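MymaA.19257.a.B3 (Mycobacterium marinum, PDB 6Q10) is of unknown function; this is the soluble domain of a probably membrane-anchored mycobacterial protein with a LytR_C-family domain. Local coordinates at residues A[78-83]-A[98-103]. Numbering follows the deposited sequence.
Sequences IRFGTA and TELFND. With EDO (1,2-ethanediol), chain B.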
loop_
_atom_site.group_PDB
_atom_site.type_symbol
_atom_site.label_atom_id
_atom_site.label_comp_id
_atom_site.label_asym_id
_atom_site.label_seq_id
_atom_site.Cartn_x
_atom_site.Cartn_y
_atom_site.Cartn_z
ATOM N N ILE A 78 -5.940 -1.591 0.954
ATOM C CA ILE A 78 -4.747 -2.397 1.182
ATOM C C ILE A 78 -5.166 -3.557 2.067
ATOM O O ILE A 78 -5.684 -3.337 3.168
ATOM C CB ILE A 78 -3.615 -1.588 1.823
ATOM C CG1 ILE A 78 -3.233 -0.420 0.916
ATOM C CG2 ILE A 78 -2.372 -2.481 2.047
ATOM C CD1 ILE A 78 -2.259 0.573 1.585
ATOM N N ARG A 79 -5.013 -4.778 1.557
ATOM C CA ARG A 79 -5.479 -5.986 2.239
ATOM C C ARG A 79 -4.267 -6.815 2.645
ATOM O O ARG A 79 -3.346 -7.012 1.841
ATOM C CB ARG A 79 -6.396 -6.811 1.347
ATOM C CG ARG A 79 -7.593 -6.077 0.756
ATOM C CD ARG A 79 -8.308 -7.015 -0.199
ATOM N NE ARG A 79 -9.378 -6.304 -0.903
ATOM C CZ ARG A 79 -9.863 -6.659 -2.082
ATOM N NH1 ARG A 79 -9.384 -7.731 -2.708
ATOM N NH2 ARG A 79 -10.833 -5.933 -2.649
ATOM N N PHE A 80 -4.264 -7.297 3.883
ATOM C CA PHE A 80 -3.070 -7.956 4.417
ATOM C C PHE A 80 -3.475 -8.805 5.607
ATOM O O PHE A 80 -4.575 -8.675 6.148
ATOM C CB PHE A 80 -2.018 -6.924 4.854
ATOM C CG PHE A 80 -2.555 -5.922 5.832
ATOM C CD1 PHE A 80 -2.365 -6.079 7.190
ATOM C CD2 PHE A 80 -3.254 -4.813 5.384
ATOM C CE1 PHE A 80 -2.870 -5.158 8.087
ATOM C CE2 PHE A 80 -3.757 -3.883 6.282
ATOM C CZ PHE A 80 -3.572 -4.067 7.635
ATOM N N GLY A 81 -2.562 -9.679 6.015
ATOM C CA GLY A 81 -2.663 -10.364 7.281
ATOM C C GLY A 81 -1.638 -9.795 8.252
ATOM O O GLY A 81 -0.776 -9.003 7.889
ATOM N N THR A 82 -1.689 -10.301 9.485
ATOM C CA THR A 82 -0.827 -9.736 10.511
ATOM C C THR A 82 0.646 -9.835 10.121
ATOM O O THR A 82 1.422 -8.895 10.361
ATOM C CB THR A 82 -1.101 -10.425 11.837
ATOM O OG1 THR A 82 -2.474 -10.195 12.192
ATOM C CG2 THR A 82 -0.193 -9.850 12.914
ATOM N N ALA A 83 1.053 -10.944 9.496
ATOM C CA ALA A 83 2.446 -11.075 9.075
ATOM C C ALA A 83 2.843 -10.048 8.031
ATOM O O ALA A 83 4.040 -9.803 7.839
ATOM C CB ALA A 83 2.717 -12.478 8.513
ATOM N N THR A 98 -6.125 5.006 0.745
ATOM C CA THR A 98 -6.798 3.716 0.676
ATOM C C THR A 98 -7.267 3.278 2.068
ATOM O O THR A 98 -6.798 3.781 3.095
ATOM C CB THR A 98 -5.884 2.656 0.075
ATOM O OG1 THR A 98 -4.679 2.580 0.844
ATOM C CG2 THR A 98 -5.576 2.978 -1.394
ATOM N N GLU A 99 -8.237 2.358 2.082
ATOM C CA GLU A 99 -8.770 1.763 3.303
ATOM C C GLU A 99 -7.978 0.502 3.616
ATOM O O GLU A 99 -7.673 -0.288 2.715
ATOM C CB GLU A 99 -10.256 1.423 3.146
ATOM C CG GLU A 99 -11.076 2.641 2.807
ATOM C CD GLU A 99 -12.534 2.443 3.126
ATOM O OE1 GLU A 99 -12.960 1.276 3.242
ATOM O OE2 GLU A 99 -13.246 3.462 3.278
ATOM N N LEU A 100 -7.663 0.307 4.898
ATOM C CA LEU A 100 -6.844 -0.820 5.360
ATOM C C LEU A 100 -7.719 -1.942 5.902
ATOM O O LEU A 100 -8.539 -1.703 6.791
ATOM C CB LEU A 100 -5.904 -0.358 6.481
ATOM C CG LEU A 100 -5.016 0.839 6.161
ATOM C CD1 LEU A 100 -4.337 1.336 7.435
ATOM C CD2 LEU A 100 -4.006 0.442 5.115
ATOM N N PHE A 101 -7.468 -3.183 5.438
ATOM C CA PHE A 101 -8.193 -4.359 5.915
ATOM C C PHE A 101 -7.227 -5.478 6.261
ATOM O O PHE A 101 -6.426 -5.881 5.419
ATOM C CB PHE A 101 -9.184 -4.848 4.851
ATOM C CG PHE A 101 -10.372 -3.941 4.709
ATOM C CD1 PHE A 101 -11.466 -4.063 5.550
ATOM C CD2 PHE A 101 -10.349 -2.921 3.765
ATOM C CE1 PHE A 101 -12.546 -3.213 5.419
ATOM C CE2 PHE A 101 -11.444 -2.075 3.631
ATOM C CZ PHE A 101 -12.516 -2.214 4.475
ATOM N N ASN A 102 -7.363 -6.025 7.470
ATOM C CA ASN A 102 -6.666 -7.256 7.837
ATOM C C ASN A 102 -7.622 -8.407 7.561
ATOM O O ASN A 102 -8.621 -8.576 8.269
ATOM C CB ASN A 102 -6.236 -7.221 9.301
ATOM C CG ASN A 102 -5.435 -8.447 9.702
ATOM O OD1 ASN A 102 -5.691 -9.541 9.223
ATOM N ND2 ASN A 102 -4.457 -8.262 10.598
ATOM N N ASP A 103 -7.350 -9.166 6.508
ATOM C CA ASP A 103 -8.275 -10.203 6.072
ATOM C C ASP A 103 -7.908 -11.569 6.624
ATOM O O ASP A 103 -8.514 -12.562 6.237
ATOM C CB ASP A 103 -8.391 -10.219 4.541
ATOM C CG ASP A 103 -7.123 -10.698 3.831
ATOM O OD1 ASP A 103 -6.094 -11.015 4.479
ATOM O OD2 ASP A 103 -7.178 -10.766 2.587
HETATM C C1 EDO B . -7.868 3.217 7.578
HETATM O O1 EDO B . -8.407 1.956 7.131
HETATM C C2 EDO B . -7.829 4.234 6.446
HETATM O O2 EDO B . -9.137 4.408 5.894
#
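I78 to F80 and L100 to N102 pair as the two parallel strands of a beta-alpha-beta unit, 76-80 and 99-102, joined through helix 85-94. Four backbone hydrogen bonds make the ladder: I78 N gives to E99 O at 2.8 Å, I78 O accepts F101 N, F80 N gives to F101 O, and D103 N reaches F80 O. On the face toward helix 85-94, I78 and L100 lie side by side and point the same way, I78 CB 3.9 Å from L100 CD2; branched aliphatic side chains suit this buried layer, where A88, V91 and W92 of the helix meet them. I78 also crosses T98 at about a right angle, its CD1 3.2 Å from T98 OG1, a hydroxyl hydrogen-bonded to A95 O. F80 CG sits between the backbone N and the carbonyl carbon (chi1 55°). One face of the ring meets F101 O, which lies 3.3 Å above the plane, offset toward the rim, while L100 CB meets the edge at CE2, 4.1 Å away. N102 CG is anti to the backbone N (chi1 -177°), and its ND2 gives a hydrogen bond to T82 OG1 at 3.2 Å, the hydroxyl oxygen lying 4° out of the amide plane. An amide suits this place because it can donate to T82, just past strand 76-80, while its OD1 accepts from G104 N, just past strand 99-102. On the other face, R79 and F101 are register neighbours, but both carry their ends away from the pairing; R79 makes a salt bridge with D64 and a hydrogen bond with Q77. Just past the strand, D103 forms a salt bridge with R105. A 1,2-ethanediol molecule, probably from the crystallisation liquor, accepts a hydrogen bond from L100 N. Parallel neighbours linked by a helix packed on one sheet face are the hallmark of the beta-alpha-beta crossover, here within a mixed beta sheet of an alpha/beta domain.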